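Local coordinates for lipolytic protein G-D-S-L family (Chitinophaga pinensis, PDB 4Q7Q) that is of unknown function but, as a possible lipase of the GDSL family in the SGNH hydrolase clan, probably hydrolyses ester bonds, at residues L6-I11 / K31-R36; L18-D23 / L44-Q49. All blocks are in the same frame, centred on the assembly; numbering follows the deposited sequence. Where two conformers were deposited one is given.

How the interactions relate
Both contacts lie on one side of the parallel sheet, with their centres about 6 Å apart. Interaction 1 sets the start of helix 33-40 against strand 6-12. Interaction 2 ties the loop before that helix to strand 44-50, the neighbouring edge strand. The strands are joined by probable backbone hydrogen bonds, Trp8 O to Ile47 N at 2.7 Å and Ala10 O to Gln49 N at 2.8 Å. Asn19 of interaction 2 also reaches the helix start, its OD1 lying 3.0 Å from Leu34 N. Ser14, which probably forms a catalytic triad with Asp235 and His238, follows strand 6-12, and Leu18, in the loop of interaction 2, touches His238.

Interaction 1. Residues L6-I11 / K31-R36; sequences LTWVAI and KGYLTR
Leu34 pushes one methyl, CD2, into the hollow between Trp8 and Ala10. CD2 lies 3.5 Å from Trp8 CH2 and 3.6 Å from Ala10 CB. Leu34 CG stands anti to its carbonyl carbon (chi1 -49°), and the branch then reaches on to the strand. The indole's far end in turn lies against the helix backbone, with CH2 4.0 Å from Leu34 CA. Within the strand, Ala10 CB sits over one face of the indole, toward its rim. Tyr33 borders the same hollow. Its CE1 comes to the edge of the indole, 4.4 Å from Trp8 CZ2, and Leu34 CD2 lies over one face of the phenol ring, offset toward the rim.

This is helix-on-sheet packing in the alpha/beta core of an SGNH hydrolase, between strand 6-12 and the first turn of helix 33-40. Helix 241-257 adds Leu251 and Phe255 against Trp8, the latter edge-to-face. An alanine at Trp8 would probably leave a gap beside Leu34 CD2 and Phe255, and leave Ser75 OG without its indole N-H mate.

A water is held 3.0 Å from Ile11 O, to which it donates, and 2.9 Å from Tyr33 OH. That hydroxyl also bonds Thr16 OG1. No direct hydrogen bond joins the two segments, so shape fit and this water bridge hold the buried contact.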
ATOM      1  N   LEU A   6      14.043 -11.495  15.597  1.00 24.45           N
ATOM      2  CA  LEU A   6      12.881 -10.695  15.942  1.00 24.95           C
ATOM      3  C   LEU A   6      11.693 -11.096  15.079  1.00 24.10           C
ATOM      4  O   LEU A   6      11.813 -11.237  13.859  1.00 25.11           O
ATOM      5  CB  LEU A   6      13.172  -9.204  15.749  1.00 26.46           C
ATOM      6  CG  LEU A   6      14.277  -8.594  16.610  1.00 27.83           C
ATOM      7  CD1 LEU A   6      14.544  -7.158  16.179  1.00 28.31           C
ATOM      8  CD2 LEU A   6      13.911  -8.667  18.089  1.00 27.87           C
ATOM      9  N   THR A   7      10.547 -11.281  15.720  1.00 23.27           N
ATOM     10  CA  THR A   7       9.315 -11.569  15.008  1.00 22.97           C
ATOM     11  C   THR A   7       8.675 -10.251  14.584  1.00 21.84           C
ATOM     12  O   THR A   7       8.448  -9.365  15.408  1.00 22.88           O
ATOM     13  CB  THR A   7       8.338 -12.385  15.873  1.00 24.81           C
ATOM     14  OG1 THR A   7       8.905 -13.675  16.152  1.00 26.69           O
ATOM     15  CG2 THR A   7       7.008 -12.568  15.158  1.00 26.74           C
ATOM     16  N   TRP A   8       8.401 -10.134  13.290  1.00 20.17           N
ATOM     17  CA  TRP A   8       7.854  -8.921  12.701  1.00 18.53           C
ATOM     18  C   TRP A   8       6.513  -9.219  12.054  1.00 18.78           C
ATOM     19  O   TRP A   8       6.448  -9.966  11.079  1.00 20.41           O
ATOM     20  CB  TRP A   8       8.828  -8.383  11.648  1.00 18.70           C
ATOM     21  CG  TRP A   8       8.248  -7.394  10.665  1.00 18.05           C
ATOM     22  CD1 TRP A   8       7.311  -6.425  10.911  1.00 16.99           C
ATOM     23  CD2 TRP A   8       8.562  -7.303   9.273  1.00 17.89           C
ATOM     24  NE1 TRP A   8       7.042  -5.726   9.757  1.00 17.95           N
ATOM     25  CE2 TRP A   8       7.792  -6.252   8.735  1.00 16.93           C
ATOM     26  CE3 TRP A   8       9.423  -8.009   8.424  1.00 18.44           C
ATOM     27  CZ2 TRP A   8       7.855  -5.892   7.389  1.00 18.22           C
ATOM     28  CZ3 TRP A   8       9.489  -7.648   7.092  1.00 19.39           C
ATOM     29  CH2 TRP A   8       8.712  -6.595   6.588  1.00 18.91           C
ATOM     30  N   VAL A   9       5.453  -8.633  12.602  1.00 18.47           N
ATOM     31  CA  VAL A   9       4.120  -8.749  12.026  1.00 17.87           C
ATOM     32  C   VAL A   9       3.888  -7.581  11.075  1.00 16.03           C
ATOM     33  O   VAL A   9       3.947  -6.413  11.480  1.00 17.34           O
ATOM     34  CB  VAL A   9       3.026  -8.781  13.115  1.00 17.83           C
ATOM     35  CG1 VAL A   9       1.637  -8.705  12.500  1.00 19.39           C
ATOM     36  CG2 VAL A   9       3.167 -10.037  13.951  1.00 19.45           C
ATOM     37  N   ALA A  10       3.669  -7.900   9.801  1.00 15.60           N
ATOM     38  CA  ALA A  10       3.417  -6.886   8.790  1.00 15.63           C
ATOM     39  C   ALA A  10       1.923  -6.813   8.518  1.00 15.72           C
ATOM     40  O   ALA A  10       1.361  -7.694   7.876  1.00 16.73           O
ATOM     41  CB  ALA A  10       4.180  -7.213   7.509  1.00 16.37           C
ATOM     42  N   ILE A  11       1.284  -5.763   9.023  1.00 15.35           N
ATOM     43  CA  ILE A  11      -0.145  -5.565   8.832  1.00 13.40           C
ATOM     44  C   ILE A  11      -0.326  -4.725   7.579  1.00 13.56           C
ATOM     45  O   ILE A  11       0.363  -3.717   7.388  1.00 15.46           O
ATOM     46  CB  ILE A  11      -0.773  -4.852  10.053  1.00 14.95           C
ATOM     47  CG1 ILE A  11      -0.615  -5.733  11.290  1.00 16.39           C
ATOM     48  CG2 ILE A  11      -2.253  -4.505   9.809  1.00 16.65           C
ATOM     49  CD1 ILE A  11      -1.011  -5.068  12.573  1.00 16.91           C
ATOM     50  N   LYS A  31       9.748 -11.173  -6.001  1.00 21.85           N
ATOM     51  CA  LYS A  31      10.005 -10.986  -4.575  1.00 21.10           C
ATOM     52  C   LYS A  31       9.260  -9.761  -4.065  1.00 19.75           C
ATOM     53  O   LYS A  31       9.444  -8.657  -4.576  1.00 19.83           O
ATOM     54  CB  LYS A  31      11.507 -10.834  -4.287  1.00 23.56           C
ATOM     55  CG  LYS A  31      12.355 -12.100  -4.471  1.00 25.92           C
ATOM     56  CD  LYS A  31      13.816 -11.840  -4.107  1.00 27.61           C
ATOM     57  CE  LYS A  31      14.675 -13.069  -4.354  1.00 32.08           C
ATOM     58  NZ  LYS A  31      16.099 -12.863  -3.959  1.00 34.17           N
ATOM     59  N   GLY A  32       8.416  -9.968  -3.059  1.00 18.87           N
ATOM     60  CA  GLY A  32       7.671  -8.883  -2.439  1.00 17.21           C
ATOM     61  C   GLY A  32       8.499  -8.129  -1.415  1.00 17.05           C
ATOM     62  O   GLY A  32       9.659  -8.461  -1.186  1.00 17.68           O
ATOM     63  N   TYR A  33       7.917  -7.120  -0.776  1.00 15.33           N
ATOM     64  CA  TYR A  33       8.728  -6.272   0.103  1.00 16.01           C
ATOM     65  C   TYR A  33       9.081  -6.914   1.450  1.00 16.44           C
ATOM     66  O   TYR A  33      10.084  -6.539   2.059  1.00 17.70           O
ATOM     67  CB  TYR A  33       8.132  -4.858   0.264  1.00 16.54           C
ATOM     68  CG  TYR A  33       7.049  -4.725   1.311  1.00 16.01           C
ATOM     69  CD1 TYR A  33       7.365  -4.446   2.640  1.00 16.90           C
ATOM     70  CD2 TYR A  33       5.708  -4.847   0.970  1.00 16.45           C
ATOM     71  CE1 TYR A  33       6.382  -4.318   3.593  1.00 15.99           C
ATOM     72  CE2 TYR A  33       4.715  -4.723   1.928  1.00 16.59           C
ATOM     73  CZ  TYR A  33       5.055  -4.452   3.232  1.00 15.99           C
ATOM     74  OH  TYR A  33       4.062  -4.347   4.177  1.00 15.65           O
ATOM     75  N   LEU A  34       8.284  -7.880   1.906  1.00 16.58           N
ATOM     76  CA  LEU A  34       8.619  -8.595   3.147  1.00 16.43           C
ATOM     77  C   LEU A  34       9.844  -9.474   2.930  1.00 17.73           C
ATOM     78  O   LEU A  34      10.779  -9.493   3.746  1.00 18.08           O
ATOM     79  CB  LEU A  34       7.463  -9.484   3.623  1.00 16.65           C
ATOM     80  CG  LEU A  34       6.058  -8.876   3.693  1.00 16.89           C
ATOM     81  CD1 LEU A  34       5.068  -9.877   4.299  1.00 16.91           C
ATOM     82  CD2 LEU A  34       6.050  -7.579   4.472  1.00 17.58           C
ATOM     83  N   THR A  35       9.825 -10.204   1.820  1.00 17.93           N
ATOM     84  CA  THR A  35      10.938 -11.066   1.426  1.00 18.06           C
ATOM     85  C   THR A  35      12.208 -10.243   1.261  1.00 17.85           C
ATOM     86  O   THR A  35      13.265 -10.605   1.775  1.00 19.62           O
ATOM     87  CB  THR A  35      10.599 -11.813   0.125  1.00 18.58           C
ATOM     88  OG1 THR A  35       9.461 -12.654   0.354  1.00 19.82           O
ATOM     89  CG2 THR A  35      11.781 -12.658  -0.374  1.00 18.66           C
ATOM     90  N   ARG A  36      12.100  -9.113   0.570  1.00 17.89           N
ATOM     91  CA  ARG A  36      13.261  -8.264   0.340  0.81 17.87           C
ATOM     92  C   ARG A  36      13.780  -7.624   1.628  1.00 19.35           C
ATOM     93  O   ARG A  36      14.989  -7.501   1.811  1.00 20.68           O
ATOM     94  CB  ARG A  36      12.947  -7.206  -0.708  0.81 18.03           C
ATOM     95  CG  ARG A  36      12.668  -7.792  -2.075  0.81 19.72           C
ATOM     96  CD  ARG A  36      12.296  -6.708  -3.094  0.81 21.98           C
ATOM     97  NE  ARG A  36      12.020  -7.284  -4.409  0.81 22.35           N
ATOM     98  CZ  ARG A  36      12.963  -7.644  -5.272  0.81 25.67           C
ATOM     99  NH1 ARG A  36      12.633  -8.177  -6.440  0.81 26.26           N
ATOM    100  NH2 ARG A  36      14.243  -7.467  -4.968  0.81 28.63           N
TER
HETATM  101  O   HOH W   1       3.303  -3.701   6.931  1.00 16.95           O

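Interaction 2. Residues L18-D23 / L44-Q49; sequences LNDHLD and LKYINQ
Asp20 meets Tyr46 tip to tip and passes alongside Asn48, their side chains running in opposite directions. One carboxylate oxygen serves each partner. Tyr46 OH donates to Asp20 OD2 at 2.6 Å, using the syn lone pair of that oxygen. OD2 lies in the plane of the phenol ring, at its edge, and the carboxylate is turned 53° from the ring.

Asp20 OD1 takes two amide donors. Asn48 ND2 reaches it at 2.8 Å in a nearly straight bond, with an N-H...O angle of 170°. This donor comes on the anti side of OD1, slightly out of the carboxylate plane. Asn19 ND2 also lies 2.8 Å from Asp20 OD1, but arrives well above that plane, from the opposite face. In both bonds OD1 lies close to the plane of the donating amide. Three N-H and O-H donors thus grip the one carboxylate, which fixes its rotation and would probably favour its charged form.

The contact joins the edge strand 44-50 of the parallel sheet to the loop that follows helix 14-17. This loop comes just after Ser14, the probable nucleophile of the GDSL motif in the SGNH hydrolase fold.

With CG anti to the backbone N (chi1 -176°), Asn19 brings its amide up to Asp20 OD1 and Tyr46. This amide also meets Tyr46 tip to tip, nearly perpendicular to the ring, with Asn19 ND2 3.1 Å from Tyr46 OH. The other end of this amide is used too: Asn19 OD1 accepts from Thr35 N in helix 33-40. Leu34 of that helix touches Asn19, Tyr46 and Asn48. The Asn48 side chain leaves the strand toward the loop. Asn48 OD1 accepts from Gly50 N, while Asn48 ND2 makes weak additional bonds to Thr16 O and Tyr17 O.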
ATOM      1  N   LEU A  18       0.402  -9.744  -1.116  1.00 14.72           N
ATOM      2  CA  LEU A  18       0.943 -10.316  -2.342  1.00 15.59           C
ATOM      3  C   LEU A  18       2.369 -10.835  -2.208  1.00 15.70           C
ATOM      4  O   LEU A  18       2.835 -11.564  -3.080  1.00 17.14           O
ATOM      5  CB  LEU A  18       0.869  -9.300  -3.485  1.00 15.26           C
ATOM      6  CG  LEU A  18      -0.548  -9.032  -3.998  1.00 16.61           C
ATOM      7  CD1 LEU A  18      -0.606  -7.775  -4.891  1.00 17.18           C
ATOM      8  CD2 LEU A  18      -1.111 -10.266  -4.709  1.00 17.84           C
ATOM      9  N   ASN A  19       3.058 -10.462  -1.128  1.00 16.07           N
ATOM     10  CA  ASN A  19       4.408 -10.967  -0.876  1.00 17.30           C
ATOM     11  C   ASN A  19       4.464 -12.488  -0.946  1.00 18.19           C
ATOM     12  O   ASN A  19       5.456 -13.067  -1.396  1.00 18.90           O
ATOM     13  CB  ASN A  19       4.915 -10.500   0.490  1.00 17.02           C
ATOM     14  CG  ASN A  19       6.351 -10.916   0.749  1.00 16.58           C
ATOM     15  OD1 ASN A  19       7.291 -10.245   0.326  1.00 16.95           O
ATOM     16  ND2 ASN A  19       6.528 -12.035   1.445  1.00 17.70           N
ATOM     17  N   ASP A  20       3.382 -13.128  -0.514  1.00 18.72           N
ATOM     18  CA  ASP A  20       3.357 -14.582  -0.423  1.00 18.05           C
ATOM     19  C   ASP A  20       2.372 -15.234  -1.381  1.00 19.93           C
ATOM     20  O   ASP A  20       2.067 -16.421  -1.261  1.00 22.22           O
ATOM     21  CB  ASP A  20       3.120 -15.009   1.022  1.00 19.39           C
ATOM     22  CG  ASP A  20       4.264 -14.596   1.919  1.00 20.52           C
ATOM     23  OD1 ASP A  20       4.262 -13.436   2.378  1.00 18.99           O
ATOM     24  OD2 ASP A  20       5.194 -15.416   2.119  1.00 21.92           O
ATOM     25  N   HIS A  21       1.892 -14.449  -2.336  1.00 19.72           N
ATOM     26  CA  HIS A  21       0.941 -14.931  -3.331  1.00 20.17           C
ATOM     27  C   HIS A  21       1.289 -14.339  -4.678  1.00 20.17           C
ATOM     28  O   HIS A  21       0.489 -13.623  -5.283  1.00 20.23           O
ATOM     29  CB  HIS A  21      -0.488 -14.579  -2.924  1.00 22.16           C
ATOM     30  CG  HIS A  21      -0.883 -15.175  -1.614  1.00 23.69           C
ATOM     31  ND1 HIS A  21      -1.156 -16.518  -1.464  1.00 24.93           N
ATOM     32  CD2 HIS A  21      -0.997 -14.627  -0.382  1.00 24.42           C
ATOM     33  CE1 HIS A  21      -1.448 -16.766  -0.201  1.00 25.48           C
ATOM     34  NE2 HIS A  21      -1.354 -15.636   0.477  1.00 25.30           N
ATOM     35  N   LEU A  22       2.495 -14.645  -5.144  1.00 21.73           N
ATOM     36  CA  LEU A  22       3.001 -14.042  -6.368  1.00 22.36           C
ATOM     37  C   LEU A  22       2.225 -14.484  -7.607  1.00 22.35           C
ATOM     38  O   LEU A  22       2.219 -13.782  -8.610  1.00 23.55           O
ATOM     39  CB  LEU A  22       4.498 -14.312  -6.521  1.00 22.93           C
ATOM     40  CG  LEU A  22       5.322 -13.786  -5.342  1.00 25.26           C
ATOM     41  CD1 LEU A  22       6.764 -14.237  -5.440  1.00 27.41           C
ATOM     42  CD2 LEU A  22       5.236 -12.266  -5.257  1.00 24.76           C
ATOM     43  N   ASP A  23       1.548 -15.627  -7.528  1.00 21.64           N
ATOM     44  CA  ASP A  23       0.671 -16.063  -8.615  1.00 21.99           C
ATOM     45  C   ASP A  23      -0.423 -15.026  -8.885  1.00 22.41           C
ATOM     46  O   ASP A  23      -0.855 -14.857 -10.025  1.00 23.36           O
ATOM     47  CB  ASP A  23       0.038 -17.422  -8.301  1.00 24.56           C
ATOM     48  CG  ASP A  23      -0.748 -17.417  -7.005  1.00 27.24           C
ATOM     49  OD1 ASP A  23      -0.218 -16.932  -5.986  1.00 28.14           O
ATOM     50  OD2 ASP A  23      -1.899 -17.902  -7.004  1.00 30.65           O
ATOM     51  N   LEU A  44      15.101 -10.551  10.881  1.00 21.64           N
ATOM     52  CA  LEU A  44      13.697 -10.152  10.953  1.00 21.90           C
ATOM     53  C   LEU A  44      12.833 -11.230  10.310  1.00 22.06           C
ATOM     54  O   LEU A  44      12.947 -11.502   9.114  1.00 22.12           O
ATOM     55  CB  LEU A  44      13.487  -8.801  10.262  1.00 23.91           C
ATOM     56  CG  LEU A  44      13.639  -7.525  11.104  1.00 26.34           C
ATOM     57  CD1 LEU A  44      12.456  -7.352  12.062  1.00 26.85           C
ATOM     58  CD2 LEU A  44      14.954  -7.509  11.864  1.00 27.11           C
ATOM     59  N   LYS A  45      11.982 -11.852  11.118  1.00 22.18           N
ATOM     60  CA  LYS A  45      11.166 -12.970  10.670  1.00 21.77           C
ATOM     61  C   LYS A  45       9.730 -12.516  10.475  1.00 20.52           C
ATOM     62  O   LYS A  45       9.001 -12.307  11.450  1.00 21.45           O
ATOM     63  CB  LYS A  45      11.219 -14.091  11.704  1.00 21.66           C
ATOM     64  CG  LYS A  45      12.631 -14.520  12.048  1.00 23.33           C
ATOM     65  CD  LYS A  45      13.335 -15.152  10.853  1.00 24.31           C
ATOM     66  CE  LYS A  45      14.729 -15.621  11.234  1.00 24.97           C
ATOM     67  NZ  LYS A  45      15.349 -16.408  10.136  1.00 24.59           N
ATOM     68  N   TYR A  46       9.320 -12.372   9.220  1.00 20.77           N
ATOM     69  CA  TYR A  46       8.018 -11.780   8.939  1.00 19.81           C
ATOM     70  C   TYR A  46       6.835 -12.707   9.140  1.00 18.65           C
ATOM     71  O   TYR A  46       6.916 -13.924   8.938  1.00 19.42           O
ATOM     72  CB  TYR A  46       7.963 -11.125   7.547  1.00 19.75           C
ATOM     73  CG  TYR A  46       7.820 -12.062   6.358  1.00 19.43           C
ATOM     74  CD1 TYR A  46       6.593 -12.644   6.034  1.00 19.24           C
ATOM     75  CD2 TYR A  46       8.899 -12.314   5.519  1.00 19.93           C
ATOM     76  CE1 TYR A  46       6.460 -13.491   4.942  1.00 19.94           C
ATOM     77  CE2 TYR A  46       8.770 -13.143   4.409  1.00 19.98           C
ATOM     78  CZ  TYR A  46       7.553 -13.736   4.132  1.00 20.45           C
ATOM     79  OH  TYR A  46       7.436 -14.556   3.026  1.00 20.96           O
ATOM     80  N   ILE A  47       5.733 -12.096   9.550  1.00 18.33           N
ATOM     81  CA  ILE A  47       4.437 -12.737   9.539  1.00 17.66           C
ATOM     82  C   ILE A  47       3.557 -11.861   8.669  1.00 17.40           C
ATOM     83  O   ILE A  47       3.423 -10.661   8.915  1.00 18.16           O
ATOM     84  CB  ILE A  47       3.870 -12.841  10.954  1.00 19.65           C
ATOM     85  CG1 ILE A  47       4.697 -13.850  11.746  1.00 22.12           C
ATOM     86  CG2 ILE A  47       2.405 -13.250  10.922  1.00 20.35           C
ATOM     87  CD1 ILE A  47       4.320 -13.933  13.193  1.00 24.99           C
ATOM     88  N   ASN A  48       2.978 -12.460   7.639  1.00 16.23           N
ATOM     89  CA  ASN A  48       2.174 -11.727   6.679  1.00 15.46           C
ATOM     90  C   ASN A  48       0.738 -11.539   7.166  1.00 15.40           C
ATOM     91  O   ASN A  48      -0.085 -12.456   7.100  1.00 17.55           O
ATOM     92  CB  ASN A  48       2.198 -12.450   5.330  1.00 15.77           C
ATOM     93  CG  ASN A  48       1.573 -11.641   4.214  1.00 15.84           C
ATOM     94  OD1 ASN A  48       0.649 -10.856   4.437  1.00 16.19           O
ATOM     95  ND2 ASN A  48       2.069 -11.832   2.996  1.00 16.25           N
ATOM     96  N   GLN A  49       0.454 -10.344   7.668  1.00 15.53           N
ATOM     97  CA  GLN A  49      -0.901  -9.970   8.049  1.00 15.42           C
ATOM     98  C   GLN A  49      -1.446  -8.927   7.070  1.00 14.16           C
ATOM     99  O   GLN A  49      -2.113  -7.958   7.445  1.00 14.50           O
ATOM    100  CB  GLN A  49      -0.964  -9.505   9.508  1.00 16.66           C
ATOM    101  CG  GLN A  49      -0.994 -10.665  10.495  1.00 18.51           C
ATOM    102  CD  GLN A  49      -2.385 -11.243  10.658  1.00 18.63           C
ATOM    103  OE1 GLN A  49      -3.339 -10.801  10.007  1.00 19.99           O
ATOM    104  NE2 GLN A  49      -2.516 -12.222  11.551  1.00 19.70           N
TER